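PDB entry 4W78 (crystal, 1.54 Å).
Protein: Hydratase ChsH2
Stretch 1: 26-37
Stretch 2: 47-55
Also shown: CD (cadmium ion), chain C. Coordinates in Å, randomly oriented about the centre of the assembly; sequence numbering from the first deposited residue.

Stretch 1 (26-37) ATRDFQDVHHDR
Stretch 2 (47-55) DIFVNILTD

This is a mixed polar and apolar contact between two loop-rich segments of one chain, tied together by hydrogen bonds and a salt bridge, beside a cadmium ion held by the first stretch, and burying 630 Å² in all. Thr27 follows the end of a helix, and its CA lies 6.4 Å from Leu53 CA. Farther along, His34 CA comes within 4.9 Å of Ile48 CA.

Asn51 (chi1 76°, p) points toward the first stretch. Its ND2 donates to Thr27 OG1 at 2.9 Å and to Asp29 OD2 at 2.8 Å, so both amide hydrogens are used. Its OD1 accepts from Thr54 N at 3.0 Å, capping the helix that starts at Ile52, and from Thr54 OG1 at 2.6 Å. Asp29 is t; its OD1 accepts from Gln31 N at 3.0 Å, while OD2 also binds cadmium at 2.3 Å.

His34 (chi1 -48°, m; chi2 -58°) is held on several sides. NE2 binds the cadmium at 2.4 Å, and ND1 donates to Phe49 O at 2.8 Å, near the ring plane. Asn51 CB sits over one ring face, 3.4 Å from the centroid. The ring edge turns toward the face of the Phe49 ring, with centroids 5.3 Å apart and planes at 86°. Two waters, their O atoms 2.3 and 2.6 Å from CD, and an atom from elsewhere in the structure are the other ligands of the metal.

Phe49 is p (55°), and its CZ packs 3.5 Å from Val33 CG2. Val33 O accepts a weak bond from Phe49 N at 3.5 Å and lies 3.3 Å from Ile48 CA. Ile48 (p, t) points toward the first stretch, with CG2 3.5 Å from Arg37 N.

Arg37 (t, t, m) reaches Asp47 (t) in a two-pronged salt bridge: NE to OD1 at 2.9 Å, nearly linear, and NH2 to OD2 at 3.0 Å.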

ATOM      1  N   ALA F  26      -2.117  -1.272  -4.444  1.00  9.01           N
ATOM      2  CA  ALA F  26      -1.143  -2.219  -4.986  1.00  8.54           C
ATOM      3  C   ALA F  26      -0.961  -2.016  -6.488  1.00  8.65           C
ATOM      4  O   ALA F  26       0.050  -2.445  -7.055  1.00 10.79           O
ATOM      5  CB  ALA F  26      -1.554  -3.673  -4.692  1.00 10.89           C
ATOM      6  N   THR F  27      -1.936  -1.396  -7.154  1.00  9.39           N
ATOM      7  CA  THR F  27      -1.747  -1.047  -8.569  1.00  9.25           C
ATOM      8  C   THR F  27      -1.171   0.367  -8.704  1.00  8.58           C
ATOM      9  O   THR F  27      -1.061   0.893  -9.809  1.00 11.35           O
ATOM     10  CB  THR F  27      -3.040  -1.157  -9.409  1.00  9.42           C
ATOM     11  OG1 THR F  27      -3.986  -0.169  -8.966  1.00 11.65           O
ATOM     12  CG2 THR F  27      -3.675  -2.528  -9.284  1.00 12.02           C
ATOM     13  N   ARG F  28      -0.809   0.959  -7.564  1.00  8.92           N
ATOM     14  CA  ARG F  28      -0.224   2.301  -7.487  1.00  9.43           C
ATOM     15  C   ARG F  28      -1.133   3.408  -8.046  1.00  9.95           C
ATOM     16  O   ARG F  28      -0.679   4.415  -8.602  1.00 11.42           O
ATOM     17  CB  ARG F  28       1.179   2.349  -8.096  1.00 10.47           C
ATOM     18  CG  ARG F  28       2.165   1.447  -7.365  1.00 13.80           C
ATOM     19  CD  ARG F  28       3.575   1.631  -7.883  1.00 17.27           C
ATOM     20  NE  ARG F  28       4.070   2.994  -7.715  1.00 18.03           N
ATOM     21  CZ  ARG F  28       4.668   3.683  -8.681  1.00 20.12           C
ATOM     22  NH1 ARG F  28       4.834   3.127  -9.876  1.00 21.11           N
ATOM     23  NH2 ARG F  28       5.104   4.923  -8.465  1.00 23.30           N
ATOM     24  N   ASP F  29      -2.434   3.189  -7.855  1.00 10.37           N
ATOM     25  CA  ASP F  29      -3.474   4.135  -8.218  1.00 11.15           C
ATOM     26  C   ASP F  29      -3.967   4.796  -6.946  1.00 10.50           C
ATOM     27  O   ASP F  29      -4.667   4.166  -6.139  1.00 11.06           O
ATOM     28  CB  ASP F  29      -4.607   3.367  -8.893  1.00 10.20           C
ATOM     29  CG  ASP F  29      -5.692   4.252  -9.405  1.00  9.97           C
ATOM     30  OD1 ASP F  29      -5.799   5.428  -8.983  1.00 12.00           O
ATOM     31  OD2 ASP F  29      -6.464   3.757 -10.250  1.00 11.54           O
ATOM     32  N   PHE F  30      -3.564   6.054  -6.766  1.00 11.27           N
ATOM     33  CA  PHE F  30      -3.888   6.810  -5.563  1.00 11.17           C
ATOM     34  C   PHE F  30      -5.044   7.772  -5.766  1.00 10.50           C
ATOM     35  O   PHE F  30      -5.273   8.663  -4.948  1.00 13.21           O
ATOM     36  CB  PHE F  30      -2.644   7.540  -5.049  1.00 12.36           C
ATOM     37  CG  PHE F  30      -1.603   6.612  -4.505  1.00 11.67           C
ATOM     38  CD1 PHE F  30      -0.656   6.053  -5.342  1.00 13.65           C
ATOM     39  CD2 PHE F  30      -1.591   6.276  -3.152  1.00 12.51           C
ATOM     40  CE1 PHE F  30       0.294   5.160  -4.840  1.00 15.10           C
ATOM     41  CE2 PHE F  30      -0.651   5.406  -2.647  1.00 12.57           C
ATOM     42  CZ  PHE F  30       0.291   4.847  -3.493  1.00 13.37           C
ATOM     43  N   GLN F  31      -5.790   7.582  -6.850  1.00 12.18           N
ATOM     44  CA  GLN F  31      -6.934   8.450  -7.102  1.00 12.64           C
ATOM     45  C   GLN F  31      -7.903   8.343  -5.933  1.00 11.09           C
ATOM     46  O   GLN F  31      -8.258   7.244  -5.500  1.00 11.71           O
ATOM     47  CB  GLN F  31      -7.641   8.089  -8.419  1.00 15.58           C
ATOM     48  CG  GLN F  31      -8.552   9.208  -8.945  1.00 19.20           C
ATOM     49  CD  GLN F  31      -7.784  10.388  -9.559  1.00 24.85           C
ATOM     50  OE1 GLN F  31      -6.647  10.231 -10.026  1.00 31.53           O
ATOM     51  NE2 GLN F  31      -8.400  11.567  -9.557  1.00 30.04           N
ATOM     52  N   ASP F  32      -8.331   9.493  -5.424  1.00 12.65           N
ATOM     53  CA  ASP F  32      -9.129   9.515  -4.204  1.00 13.69           C
ATOM     54  C   ASP F  32     -10.382   8.624  -4.230  1.00 15.48           C
ATOM     55  O   ASP F  32     -10.737   8.020  -3.219  1.00 15.26           O
ATOM     56  CB  ASP F  32      -9.445  10.963  -3.789  1.00 14.79           C
ATOM     57  CG  ASP F  32      -9.990  11.821  -4.930  1.00 21.73           C
ATOM     58  OD1 ASP F  32     -10.495  11.291  -5.948  1.00 22.93           O
ATOM     59  OD2 ASP F  32      -9.930  13.069  -4.781  1.00 24.80           O
ATOM     60  N   VAL F  33     -11.019   8.509  -5.391  1.00 12.65           N
ATOM     61  CA  VAL F  33     -12.288   7.795  -5.494  1.00 14.24           C
ATOM     62  C   VAL F  33     -12.207   6.301  -5.155  1.00 13.24           C
ATOM     63  O   VAL F  33     -13.244   5.667  -4.934  1.00 15.20           O
ATOM     64  CB  VAL F  33     -12.917   7.970  -6.892  1.00 16.84           C
ATOM     65  CG1 VAL F  33     -13.244   9.429  -7.164  1.00 18.22           C
ATOM     66  CG2 VAL F  33     -11.984   7.395  -7.972  1.00 14.35           C
ATOM     67  N   HIS F  34     -11.002   5.725  -5.116  1.00 11.20           N
ATOM     68  CA  HIS F  34     -10.905   4.304  -4.788  1.00 10.67           C
ATOM     69  C   HIS F  34     -10.668   4.037  -3.304  1.00 13.62           C
ATOM     70  O   HIS F  34     -10.681   2.878  -2.875  1.00 13.86           O
ATOM     71  CB  HIS F  34      -9.794   3.614  -5.600  1.00  9.46           C
ATOM     72  CG  HIS F  34      -9.845   3.925  -7.059  1.00 10.09           C
ATOM     73  ND1 HIS F  34     -10.946   3.657  -7.848  1.00 10.82           N
ATOM     74  CD2 HIS F  34      -8.939   4.518  -7.865  1.00  9.71           C
ATOM     75  CE1 HIS F  34     -10.715   4.077  -9.078  1.00 13.06           C
ATOM     76  NE2 HIS F  34      -9.511   4.611  -9.109  1.00 12.56           N
ATOM     77  N   HIS F  35     -10.444   5.084  -2.509  1.00 11.42           N
ATOM     78  CA  HIS F  35     -10.198   4.876  -1.082  1.00 12.37           C
ATOM     79  C   HIS F  35     -10.802   5.951  -0.176  1.00 15.30           C
ATOM     80  O   HIS F  35     -10.794   5.806   1.044  1.00 17.93           O
ATOM     81  CB  HIS F  35      -8.701   4.774  -0.803  1.00 13.95           C
ATOM     82  CG  HIS F  35      -7.960   6.038  -1.105  1.00 13.78           C
ATOM     83  ND1 HIS F  35      -7.274   6.224  -2.285  1.00 14.38           N
ATOM     84  CD2 HIS F  35      -7.822   7.187  -0.400  1.00 15.70           C
ATOM     85  CE1 HIS F  35      -6.740   7.434  -2.290  1.00 14.32           C
ATOM     86  NE2 HIS F  35      -7.063   8.041  -1.161  1.00 15.76           N
ATOM     87  N   ASP F  36     -11.315   7.031  -0.759  1.00 12.25           N
ATOM     88  CA  ASP F  36     -11.887   8.122   0.013  1.00 13.46           C
ATOM     89  C   ASP F  36     -13.366   8.214  -0.362  1.00 15.60           C
ATOM     90  O   ASP F  36     -13.715   8.732  -1.420  1.00 15.28           O
ATOM     91  CB  ASP F  36     -11.144   9.421  -0.348  1.00 14.04           C
ATOM     92  CG  ASP F  36     -11.633  10.641   0.421  1.00 18.06           C
ATOM     93  OD1 ASP F  36     -12.773  10.643   0.932  1.00 19.29           O
ATOM     94  OD2 ASP F  36     -10.867  11.634   0.498  1.00 19.86           O
ATOM     95  N   ARG F  37     -14.238   7.716   0.510  1.00 13.65           N
ATOM     96  CA  ARG F  37     -15.667   7.724   0.234  1.00 14.37           C
ATOM     97  C   ARG F  37     -16.188   9.136  -0.042  1.00 15.07           C
ATOM     98  O   ARG F  37     -17.015   9.345  -0.929  1.00 15.58           O
ATOM     99  CB  ARG F  37     -16.428   7.088   1.396  1.00 13.68           C
ATOM    100  CG  ARG F  37     -17.927   7.361   1.381  1.00 15.85           C
ATOM    101  CD  ARG F  37     -18.599   6.703   2.576  1.00 18.13           C
ATOM    102  NE  ARG F  37     -18.633   5.251   2.423  1.00 19.01           N
ATOM    103  CZ  ARG F  37     -18.876   4.393   3.412  1.00 17.30           C
ATOM    104  NH1 ARG F  37     -19.070   4.814   4.652  1.00 18.52           N
ATOM    105  NH2 ARG F  37     -18.884   3.091   3.156  1.00 18.30           N
ATOM    106  N   ASP F  47     -20.142   5.271  -3.616  1.00 16.26           N
ATOM    107  CA  ASP F  47     -19.141   4.923  -2.613  1.00 15.32           C
ATOM    108  C   ASP F  47     -17.834   4.739  -3.364  1.00 13.27           C
ATOM    109  O   ASP F  47     -17.783   4.932  -4.580  1.00 13.35           O
ATOM    110  CB  ASP F  47     -19.538   3.606  -1.931  1.00 15.86           C
ATOM    111  CG  ASP F  47     -18.991   3.479  -0.507  1.00 18.67           C
ATOM    112  OD1 ASP F  47     -17.999   4.166  -0.168  1.00 17.74           O
ATOM    113  OD2 ASP F  47     -19.562   2.675   0.267  1.00 19.99           O
ATOM    114  N   ILE F  48     -16.776   4.371  -2.646  1.00 12.28           N
ATOM    115  CA  ILE F  48     -15.543   3.988  -3.308  1.00 11.14           C
ATOM    116  C   ILE F  48     -15.814   2.813  -4.250  1.00 11.31           C
ATOM    117  O   ILE F  48     -16.745   2.033  -4.044  1.00 11.75           O
ATOM    118  CB  ILE F  48     -14.442   3.612  -2.308  1.00 10.15           C
ATOM    119  CG1 ILE F  48     -14.849   2.410  -1.457  1.00 12.62           C
ATOM    120  CG2 ILE F  48     -14.113   4.831  -1.421  1.00 12.87           C
ATOM    121  CD1 ILE F  48     -13.697   1.862  -0.615  1.00 14.43           C
ATOM    122  N   PHE F  49     -15.005   2.722  -5.299  1.00 10.24           N
ATOM    123  CA  PHE F  49     -15.215   1.696  -6.313  1.00  9.73           C
ATOM    124  C   PHE F  49     -13.883   1.193  -6.837  1.00 10.24           C
ATOM    125  O   PHE F  49     -12.862   1.889  -6.783  1.00 11.41           O
ATOM    126  CB  PHE F  49     -16.109   2.192  -7.463  1.00 12.20           C
ATOM    127  CG  PHE F  49     -15.626   3.454  -8.125  1.00 12.06           C
ATOM    128  CD1 PHE F  49     -14.722   3.405  -9.186  1.00 14.15           C
ATOM    129  CD2 PHE F  49     -16.105   4.688  -7.713  1.00 12.38           C
ATOM    130  CE1 PHE F  49     -14.295   4.570  -9.811  1.00 13.14           C
ATOM    131  CE2 PHE F  49     -15.675   5.857  -8.330  1.00 12.56           C
ATOM    132  CZ  PHE F  49     -14.776   5.796  -9.381  1.00 14.13           C
ATOM    133  N   VAL F  50     -13.932  -0.034  -7.342  1.00 10.44           N
ATOM    134  CA  VAL F  50     -12.743  -0.731  -7.841  1.00 10.56           C
ATOM    135  C   VAL F  50     -12.180  -0.036  -9.078  1.00  9.40           C
ATOM    136  O   VAL F  50     -12.937   0.407  -9.952  1.00 12.79           O
ATOM    137  CB  VAL F  50     -13.127  -2.190  -8.173  1.00 10.36           C
ATOM    138  CG1 VAL F  50     -11.972  -2.946  -8.859  1.00 11.09           C
ATOM    139  CG2 VAL F  50     -13.556  -2.935  -6.922  1.00 11.99           C
ATOM    140  N   ASN F  51     -10.847   0.044  -9.170  1.00  8.56           N
ATOM    141  CA  ASN F  51     -10.205   0.735 -10.299  1.00  9.98           C
ATOM    142  C   ASN F  51      -9.979  -0.189 -11.497  1.00 11.46           C
ATOM    143  O   ASN F  51     -10.130  -1.414 -11.392  1.00 11.05           O
ATOM    144  CB  ASN F  51      -8.892   1.425  -9.875  1.00  8.15           C
ATOM    145  CG  ASN F  51      -7.728   0.446  -9.681  1.00 14.79           C
ATOM    146  OD1 ASN F  51      -7.933  -0.733  -9.439  1.00 14.37           O
ATOM    147  ND2 ASN F  51      -6.505   0.942  -9.816  1.00 16.85           N
ATOM    148  N   ILE F  52      -9.628   0.378 -12.640  1.00 10.38           N
ATOM    149  CA  ILE F  52      -9.583  -0.425 -13.858  1.00 10.17           C
ATOM    150  C   ILE F  52      -8.342  -1.325 -13.899  1.00  9.89           C
ATOM    151  O   ILE F  52      -8.368  -2.380 -14.532  1.00 11.14           O
ATOM    152  CB  ILE F  52      -9.745   0.454 -15.126  1.00 11.93           C
ATOM    153  CG1 ILE F  52     -10.121  -0.418 -16.343  1.00 13.99           C
ATOM    154  CG2 ILE F  52      -8.504   1.305 -15.364  1.00 13.87           C
ATOM    155  CD1 ILE F  52     -10.623   0.424 -17.502  1.00 16.75           C
ATOM    156  N   LEU F  53      -7.267  -0.932 -13.227  1.00 10.92           N
ATOM    157  CA  LEU F  53      -6.062  -1.781 -13.185  1.00  9.44           C
ATOM    158  C   LEU F  53      -6.369  -3.047 -12.395  1.00 10.79           C
ATOM    159  O   LEU F  53      -5.821  -4.109 -12.677  1.00 10.19           O
ATOM    160  CB  LEU F  53      -4.844  -1.058 -12.582  1.00 10.96           C
ATOM    161  CG  LEU F  53      -4.204   0.074 -13.417  1.00 14.66           C
ATOM    162  CD1 LEU F  53      -5.060   1.334 -13.399  1.00 20.37           C
ATOM    163  CD2 LEU F  53      -2.801   0.425 -12.939  1.00 15.09           C
ATOM    164  N   THR F  54      -7.228  -2.939 -11.390  1.00  7.95           N
ATOM    165  CA  THR F  54      -7.650  -4.114 -10.636  1.00 10.23           C
ATOM    166  C   THR F  54      -8.599  -4.979 -11.472  1.00 12.70           C
ATOM    167  O   THR F  54      -8.486  -6.203 -11.454  1.00 12.42           O
ATOM    168  CB  THR F  54      -8.308  -3.702  -9.306  1.00 11.70           C
ATOM    169  OG1 THR F  54      -7.314  -3.080  -8.479  1.00 10.68           O
ATOM    170  CG2 THR F  54      -8.911  -4.902  -8.592  1.00 11.21           C
ATOM    171  N   ASP F  55      -9.528  -4.368 -12.205  1.00 11.69           N
ATOM    172  CA  ASP F  55     -10.353  -5.149 -13.142  1.00 12.16           C
ATOM    173  C   ASP F  55      -9.499  -5.974 -14.115  1.00 12.85           C
ATOM    174  O   ASP F  55      -9.772  -7.161 -14.351  1.00 13.48           O
ATOM    175  CB  ASP F  55     -11.301  -4.249 -13.938  1.00 15.07           C
ATOM    176  CG  ASP F  55     -12.455  -3.734 -13.107  1.00 25.03           C
ATOM    177  OD1 ASP F  55     -13.001  -4.517 -12.292  1.00 29.94           O
ATOM    178  OD2 ASP F  55     -12.830  -2.552 -13.278  1.00 24.40           O
TER
HETATM  179 CD    CD C 201      -8.124   5.224 -10.917  1.00 12.46          CD
HETATM  180  O   HOH W   1      -9.328   7.185 -11.328  1.00 15.46           O
HETATM  181  O   HOH W   2      -6.292   6.441 -12.270  1.00 20.23           O